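Local coordinates for protein BIFUNCTIONAL PROTEIN Proline utilization A (PutA) (Corynebacterium freiburgense, PDB 5UX5) that probably oxidises L-proline to L-glutamate in two steps, joining an FAD-dependent proline dehydrogenase domain to an NAD-dependent aldehyde dehydrogenase domain in one chain, at residues A[522-527]-A[604-609]; A[527-532]-A[563-568]; A[826-831]-A[837-842]. All blocks are in the same frame, centred on the assembly; numbering follows the deposited sequence.

How the interactions relate
Following the chain through the aldehyde dehydrogenase part of the protein, helix 517-533 comes first and serves two contacts. Interaction 2 closes the shorter loop, when helix 550-574 folds back on its 527-532 portion. Interaction 1 closes the longer one, when helix 599-611 arrives beside 522-527, so the loop of interaction 2 sits wholly within that of interaction 1. The two share A527, their centres lie 6 Å apart, and together they pack three helices, 517-533, 550-574 and 599-611, against one another. Interaction 3 opens and closes much later, tying strand 824-830 to the helix 833-841 that follows it; its centre is about 40 Å from those of the other two, and it touches neither.

Interaction 1. Residues A[522-527]-A[604-609]; sequences ALLQRA and GVFASL
L524 and F606 meet between two nearly antiparallel helices, whose local axes are 10.8 Å apart and inclined at 159°. That separation is wide, so large side chains must fill it, and leucine and phenylalanine do so by sliding past each other in opposite directions. F606 can be followed outward. Its CB lies 4.0 Å from L524 CD2. With CG anti to the carbonyl carbon (chi1 -70°), the ring swings toward helix 517-533, although the bond to CB does not aim there. CG follows, 3.9 Å from L524 CD2. Its CD1 then comes against the same methyl, 3.3 Å from L524 CD2. Further out, CE1 lies 3.8 Å and CZ 3.9 Å from A527 CB; the small A527 suits the place where the ring ends. Both partners approach the ring obliquely. L524 CD2 also reaches L609 CD1, at 4.3 Å, one helical turn beyond F606. L634 of helix 624-636 and A564 of helix 550-574 pack on F606 as well. Helix 599-611 links the parallel neighbours 580-591 and 614-618, so this apolar, fully buried seam is how an outer helix layers onto a beta-alpha-beta crossover helix of the Rossmann-like NAD-binding domain of an aldehyde dehydrogenase.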
# COMPACT_ATOMS: atom_id res chain seq x y z
N ALA A 522 -15.23 -17.93 -18.36
CA ALA A 522 -15.04 -19.07 -17.48
C ALA A 522 -13.58 -19.45 -17.38
O ALA A 522 -13.11 -19.85 -16.30
CB ALA A 522 -15.88 -20.25 -17.98
N LEU A 523 -12.85 -19.38 -18.49
CA LEU A 523 -11.42 -19.67 -18.44
C LEU A 523 -10.69 -18.64 -17.60
O LEU A 523 -9.83 -18.99 -16.79
CB LEU A 523 -10.84 -19.72 -19.85
CG LEU A 523 -11.19 -20.94 -20.69
CD1 LEU A 523 -10.53 -20.84 -22.02
CD2 LEU A 523 -10.78 -22.20 -20.02
N LEU A 524 -11.02 -17.35 -17.76
CA LEU A 524 -10.30 -16.34 -16.98
C LEU A 524 -10.56 -16.52 -15.49
O LEU A 524 -9.63 -16.49 -14.68
CB LEU A 524 -10.70 -14.95 -17.43
CG LEU A 524 -10.13 -14.63 -18.81
CD1 LEU A 524 -10.78 -13.36 -19.44
CD2 LEU A 524 -8.65 -14.49 -18.68
N GLN A 525 -11.82 -16.79 -15.12
CA GLN A 525 -12.15 -16.94 -13.71
C GLN A 525 -11.43 -18.14 -13.13
O GLN A 525 -10.89 -18.08 -12.03
CB GLN A 525 -13.67 -17.07 -13.54
CG GLN A 525 -14.48 -15.81 -13.89
CD GLN A 525 -14.29 -14.67 -12.91
OE1 GLN A 525 -13.61 -14.81 -11.88
NE2 GLN A 525 -14.89 -13.53 -13.21
N ARG A 526 -11.35 -19.21 -13.91
CA ARG A 526 -10.62 -20.38 -13.49
C ARG A 526 -9.12 -20.08 -13.41
O ARG A 526 -8.42 -20.57 -12.51
CB ARG A 526 -10.90 -21.52 -14.46
CG ARG A 526 -11.30 -22.79 -13.78
CD ARG A 526 -12.32 -23.51 -14.62
NE ARG A 526 -11.67 -24.15 -15.76
CZ ARG A 526 -12.17 -24.12 -16.99
NH1 ARG A 526 -13.30 -23.46 -17.23
NH2 ARG A 526 -11.52 -24.73 -17.97
N ALA A 527 -8.62 -19.27 -14.35
CA ALA A 527 -7.21 -18.89 -14.32
C ALA A 527 -6.89 -18.12 -13.05
O ALA A 527 -5.81 -18.28 -12.47
CB ALA A 527 -6.87 -18.06 -15.55
N GLY A 604 -1.40 -8.69 -19.79
CA GLY A 604 -1.59 -8.58 -21.23
C GLY A 604 -2.20 -9.81 -21.86
O GLY A 604 -3.00 -9.71 -22.79
N VAL A 605 -1.79 -11.00 -21.39
CA VAL A 605 -2.41 -12.23 -21.86
C VAL A 605 -3.90 -12.26 -21.49
O VAL A 605 -4.76 -12.54 -22.34
CB VAL A 605 -1.62 -13.44 -21.32
CG1 VAL A 605 -2.35 -14.77 -21.52
CG2 VAL A 605 -0.28 -13.52 -22.03
N PHE A 606 -4.24 -11.95 -20.24
CA PHE A 606 -5.65 -11.95 -19.86
C PHE A 606 -6.46 -10.92 -20.66
O PHE A 606 -7.61 -11.18 -21.05
CB PHE A 606 -5.78 -11.73 -18.36
CG PHE A 606 -5.31 -12.90 -17.53
CD1 PHE A 606 -5.42 -14.20 -18.00
CD2 PHE A 606 -4.72 -12.70 -16.29
CE1 PHE A 606 -4.97 -15.28 -17.25
CE2 PHE A 606 -4.26 -13.77 -15.54
CZ PHE A 606 -4.39 -15.06 -16.01
N ALA A 607 -5.87 -9.74 -20.94
CA ALA A 607 -6.60 -8.71 -21.68
C ALA A 607 -6.89 -9.15 -23.11
O ALA A 607 -7.99 -8.91 -23.63
CB ALA A 607 -5.81 -7.40 -21.66
N SER A 608 -5.92 -9.81 -23.75
CA SER A 608 -6.10 -10.33 -25.09
C SER A 608 -7.19 -11.39 -25.12
O SER A 608 -8.06 -11.38 -26.01
CB SER A 608 -4.79 -10.93 -25.61
OG SER A 608 -3.75 -9.97 -25.66
N LEU A 609 -7.13 -12.35 -24.18
CA LEU A 609 -8.15 -13.39 -24.12
C LEU A 609 -9.53 -12.79 -23.90
O LEU A 609 -10.48 -13.14 -24.61
CB LEU A 609 -7.84 -14.41 -23.04
CG LEU A 609 -6.64 -15.34 -23.14
CD1 LEU A 609 -6.81 -16.38 -22.07
CD2 LEU A 609 -6.58 -16.00 -24.50

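Interaction 2. Residues A[527-532]-A[563-568]; sequences AADELE and FARYYA
An antiparallel helix pair in the aldehyde dehydrogenase part of the chain, helix 517-533 against helix 550-574, is brought together here by A528 and A564 and tied at its rim by D529 and R565. The local axes lie 9.4 Å apart at 170°. Alanine suits the centre: with no side chain beyond CB, A528 and A564 let the backbones approach until their CA atoms are 5.7 Å apart, and A528 CB then rests 3.7 Å from A564 CB. Both point toward the opposite helix and are buried.

R565 starts beside this alanine pair and reaches across to the other helix. A bend at chi3 (-140°) lays its guanidinium with one face over A528, whose CB is 3.6 Å from R565 NH2; its CG also touches that methyl. The long chain thus uses its aliphatic and flat parts as packing and carries its charge to the solvent-facing side. There R565 NH2 donates to D529 OD1 over 3.2 Å, with an N-H...O angle of 157°. The acceptor lies close to the guanidinium plane, whereas the donor comes from above the carboxylate plane, the two planes being inclined to each other. The same NH2 makes a weak hydrogen bond with Q525 OE1, one turn earlier on helix 517-533.

The chemistry therefore implies an apolar core bordered by a salt bridge. The guanidinium probably helps to keep D529 ionised, though the exposed setting of D529 probably makes the bridge a modest one. The bond to D529 OD1, with the weak one to Q525 OE1, helps to fix how the guanidinium is turned, while A528 CB supports one face.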
# COMPACT_ATOMS: atom_id res chain seq x y z
N ALA A 527 -8.62 -19.27 -14.35
CA ALA A 527 -7.21 -18.89 -14.32
C ALA A 527 -6.89 -18.12 -13.05
O ALA A 527 -5.81 -18.28 -12.47
CB ALA A 527 -6.87 -18.06 -15.55
N ALA A 528 -7.82 -17.29 -12.59
CA ALA A 528 -7.58 -16.57 -11.35
C ALA A 528 -7.61 -17.52 -10.15
O ALA A 528 -6.78 -17.40 -9.23
CB ALA A 528 -8.59 -15.43 -11.22
N ASP A 529 -8.52 -18.50 -10.14
CA ASP A 529 -8.52 -19.49 -9.06
C ASP A 529 -7.21 -20.26 -9.02
O ASP A 529 -6.65 -20.47 -7.93
CB ASP A 529 -9.69 -20.47 -9.23
CG ASP A 529 -11.04 -19.85 -8.92
OD1 ASP A 529 -11.09 -18.69 -8.45
OD2 ASP A 529 -12.07 -20.54 -9.14
N GLU A 530 -6.70 -20.67 -10.19
CA GLU A 530 -5.47 -21.47 -10.26
C GLU A 530 -4.23 -20.65 -9.94
O GLU A 530 -3.28 -21.16 -9.35
CB GLU A 530 -5.31 -22.11 -11.63
CG GLU A 530 -6.31 -23.19 -11.97
CD GLU A 530 -6.15 -24.41 -11.10
OE1 GLU A 530 -5.15 -24.49 -10.35
OE2 GLU A 530 -7.04 -25.28 -11.16
N LEU A 531 -4.22 -19.37 -10.31
CA LEU A 531 -3.10 -18.54 -9.89
C LEU A 531 -3.01 -18.50 -8.38
O LEU A 531 -1.92 -18.64 -7.82
CB LEU A 531 -3.23 -17.13 -10.47
CG LEU A 531 -2.87 -17.00 -11.94
CD1 LEU A 531 -3.21 -15.62 -12.43
CD2 LEU A 531 -1.40 -17.26 -12.09
N GLU A 532 -4.16 -18.36 -7.70
CA GLU A 532 -4.18 -18.31 -6.24
C GLU A 532 -3.59 -19.59 -5.63
O GLU A 532 -2.83 -19.51 -4.66
CB GLU A 532 -5.61 -18.08 -5.76
CG GLU A 532 -5.73 -17.78 -4.28
CD GLU A 532 -4.93 -16.55 -3.86
OE1 GLU A 532 -3.80 -16.75 -3.32
OE2 GLU A 532 -5.41 -15.40 -4.07
N PHE A 563 -6.23 -9.02 -12.53
CA PHE A 563 -6.37 -8.79 -13.96
C PHE A 563 -7.31 -9.82 -14.59
O PHE A 563 -8.14 -9.47 -15.44
CB PHE A 563 -5.02 -8.81 -14.67
CG PHE A 563 -4.23 -7.53 -14.52
CD1 PHE A 563 -4.83 -6.30 -14.65
CD2 PHE A 563 -2.85 -7.58 -14.23
CE1 PHE A 563 -4.07 -5.10 -14.50
CE2 PHE A 563 -2.10 -6.40 -14.07
CZ PHE A 563 -2.70 -5.16 -14.19
N ALA A 564 -7.20 -11.09 -14.21
CA ALA A 564 -8.06 -12.11 -14.79
C ALA A 564 -9.53 -11.84 -14.47
O ALA A 564 -10.38 -11.91 -15.36
CB ALA A 564 -7.66 -13.50 -14.29
N ARG A 565 -9.84 -11.50 -13.22
CA ARG A 565 -11.24 -11.26 -12.86
C ARG A 565 -11.76 -9.95 -13.43
O ARG A 565 -12.87 -9.91 -13.98
CB ARG A 565 -11.40 -11.27 -11.33
CG ARG A 565 -11.18 -12.64 -10.73
CD ARG A 565 -11.95 -12.83 -9.43
NE ARG A 565 -11.11 -13.56 -8.49
CZ ARG A 565 -10.95 -14.88 -8.49
NH1 ARG A 565 -10.11 -15.42 -7.61
NH2 ARG A 565 -11.62 -15.64 -9.35
N TYR A 566 -10.96 -8.89 -13.36
CA TYR A 566 -11.39 -7.60 -13.89
C TYR A 566 -11.63 -7.67 -15.40
O TYR A 566 -12.67 -7.23 -15.89
CB TYR A 566 -10.36 -6.53 -13.57
CG TYR A 566 -10.80 -5.15 -13.97
CD1 TYR A 566 -11.83 -4.54 -13.30
CD2 TYR A 566 -10.19 -4.45 -15.02
CE1 TYR A 566 -12.26 -3.28 -13.64
CE2 TYR A 566 -10.62 -3.15 -15.36
CZ TYR A 566 -11.66 -2.58 -14.66
OH TYR A 566 -12.15 -1.32 -14.94
N TYR A 567 -10.66 -8.21 -16.16
CA TYR A 567 -10.83 -8.24 -17.61
C TYR A 567 -11.92 -9.21 -18.02
O TYR A 567 -12.53 -9.04 -19.08
CB TYR A 567 -9.52 -8.55 -18.34
CG TYR A 567 -8.43 -7.47 -18.19
CD1 TYR A 567 -8.76 -6.12 -18.08
CD2 TYR A 567 -7.08 -7.81 -18.12
CE1 TYR A 567 -7.77 -5.15 -17.93
CE2 TYR A 567 -6.09 -6.84 -17.98
CZ TYR A 567 -6.44 -5.50 -17.88
OH TYR A 567 -5.46 -4.53 -17.72
N ALA A 568 -12.20 -10.22 -17.19
CA ALA A 568 -13.38 -11.06 -17.42
C ALA A 568 -14.66 -10.23 -17.37
O ALA A 568 -15.50 -10.32 -18.28
CB ALA A 568 -13.43 -12.20 -16.41

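Interaction 3. Residues A[826-831]-A[837-842]; sequences GIMHAE and IEWQNS
The rim of the W839 indole runs into a backbone carbonyl: H829 O lies near the plane of the ring, at its edge, 3.3 Å from W839 CH2. The edge of an indole carries slightly positive hydrogens, so an oxygen there is probably a mildly favourable neighbour, though at this resolution the exact separation should not be pressed. The contact belongs to a strand-turn-helix unit in the alpha/beta core of the aldehyde dehydrogenase catalytic domain, where strand 824-830 is followed after a two-residue turn by helix 833-841, which folds back at 142° to it.

Two residues of the strand point toward the helix, M828 and A830, while H829 between them points away and hydrogen-bonds D807. Tryptophan suits the helix position because it is long enough to bridge the 10.1 Å between the axes. With its CG anti to the carbonyl carbon (chi1 -69°), W839 sends its six-membered ring against the strand. A830 is small enough to admit that ring: its CB sits 3.6 Å from W839 CZ3. I732, on the adjoining strand 728-734, and P811 also pack on the indole, so it is buried among mainly apolar side chains, with H829 O at its edge, while the backbone oxygen of W839 is taken by H816 NE2.

Methionine brings a flexible, polarisable chain to the same ring in a Met-aromatic contact. M828 SD lies 5.4 Å from the centroid of the six-membered ring, in an oblique position. A bend at chi3 (76°) then folds the terminal methyl back, setting M828 CE 3.8 Å from W839 CE3.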
# COMPACT_ATOMS: atom_id res chain seq x y z
N GLY A 826 16.38 11.88 -5.63
CA GLY A 826 16.91 13.24 -5.69
C GLY A 826 15.96 14.22 -5.03
O GLY A 826 14.74 14.13 -5.21
N ILE A 827 16.52 15.18 -4.30
CA ILE A 827 15.74 16.23 -3.64
C ILE A 827 15.91 17.51 -4.42
O ILE A 827 17.04 17.92 -4.70
CB ILE A 827 16.17 16.45 -2.18
CG1 ILE A 827 16.21 15.12 -1.43
CG2 ILE A 827 15.24 17.47 -1.52
CD1 ILE A 827 16.67 15.25 -0.01
N MET A 828 14.80 18.14 -4.77
CA MET A 828 14.79 19.47 -5.36
C MET A 828 14.18 20.42 -4.36
O MET A 828 13.28 20.04 -3.60
CB MET A 828 14.01 19.49 -6.67
CG MET A 828 14.34 18.34 -7.57
SD MET A 828 13.41 18.40 -9.11
CE MET A 828 14.29 19.67 -10.01
N HIS A 829 14.70 21.64 -4.30
CA HIS A 829 14.19 22.66 -3.39
C HIS A 829 13.51 23.74 -4.22
O HIS A 829 14.18 24.47 -4.96
CB HIS A 829 15.31 23.25 -2.53
CG HIS A 829 16.01 22.23 -1.70
ND1 HIS A 829 15.54 21.81 -0.47
CD2 HIS A 829 17.17 21.56 -1.91
CE1 HIS A 829 16.37 20.92 0.04
NE2 HIS A 829 17.37 20.75 -0.82
N ALA A 830 12.20 23.86 -4.07
CA ALA A 830 11.41 24.81 -4.84
C ALA A 830 10.92 25.95 -3.95
O ALA A 830 10.70 25.78 -2.75
CB ALA A 830 10.22 24.13 -5.51
N GLU A 831 10.77 27.13 -4.56
CA GLU A 831 10.35 28.33 -3.84
C GLU A 831 8.85 28.38 -3.59
O GLU A 831 8.42 29.16 -2.74
CB GLU A 831 10.77 29.57 -4.61
N ILE A 837 5.22 22.45 -9.08
CA ILE A 837 4.38 21.80 -10.08
C ILE A 837 4.96 21.96 -11.47
O ILE A 837 4.88 21.05 -12.30
CB ILE A 837 2.93 22.32 -10.03
CG1 ILE A 837 2.28 21.96 -8.70
CG2 ILE A 837 2.13 21.66 -11.11
CD1 ILE A 837 0.95 22.60 -8.53
N GLU A 838 5.54 23.14 -11.77
CA GLU A 838 6.24 23.28 -13.04
C GLU A 838 7.34 22.24 -13.17
O GLU A 838 7.49 21.61 -14.23
CB GLU A 838 6.86 24.67 -13.17
CG GLU A 838 5.98 25.79 -13.69
CD GLU A 838 6.75 27.11 -13.68
OE1 GLU A 838 6.25 28.11 -13.11
OE2 GLU A 838 7.88 27.12 -14.21
N TRP A 839 8.10 22.02 -12.09
CA TRP A 839 9.21 21.08 -12.15
C TRP A 839 8.72 19.65 -12.32
O TRP A 839 9.31 18.88 -13.09
CB TRP A 839 10.10 21.22 -10.92
CG TRP A 839 10.86 22.51 -10.87
CD1 TRP A 839 10.91 23.50 -11.83
CD2 TRP A 839 11.67 22.97 -9.80
NE1 TRP A 839 11.70 24.53 -11.42
CE2 TRP A 839 12.18 24.23 -10.17
CE3 TRP A 839 12.02 22.42 -8.56
CZ2 TRP A 839 13.02 24.95 -9.34
CZ3 TRP A 839 12.84 23.14 -7.74
CH2 TRP A 839 13.33 24.40 -8.13
N GLN A 840 7.67 19.27 -11.59
CA GLN A 840 7.11 17.92 -11.72
C GLN A 840 6.61 17.64 -13.14
O GLN A 840 6.63 16.49 -13.59
CB GLN A 840 5.97 17.75 -10.70
CG GLN A 840 5.32 16.37 -10.62
CD GLN A 840 4.47 16.24 -9.38
OE1 GLN A 840 3.93 17.22 -8.89
NE2 GLN A 840 4.35 15.02 -8.87
N ASN A 841 6.20 18.68 -13.87
CA ASN A 841 5.60 18.52 -15.18
C ASN A 841 6.59 18.54 -16.33
O ASN A 841 6.20 18.25 -17.47
CB ASN A 841 4.55 19.62 -15.39
CG ASN A 841 3.29 19.38 -14.54
OD1 ASN A 841 2.97 18.24 -14.18
ND2 ASN A 841 2.58 20.45 -14.23
N SER A 842 7.88 18.85 -16.08
CA SER A 842 8.89 19.03 -17.12
C SER A 842 9.98 17.95 -17.12
O SER A 842 11.10 18.20 -17.56
CB SER A 842 9.52 20.40 -16.99
OG SER A 842 9.93 20.64 -15.66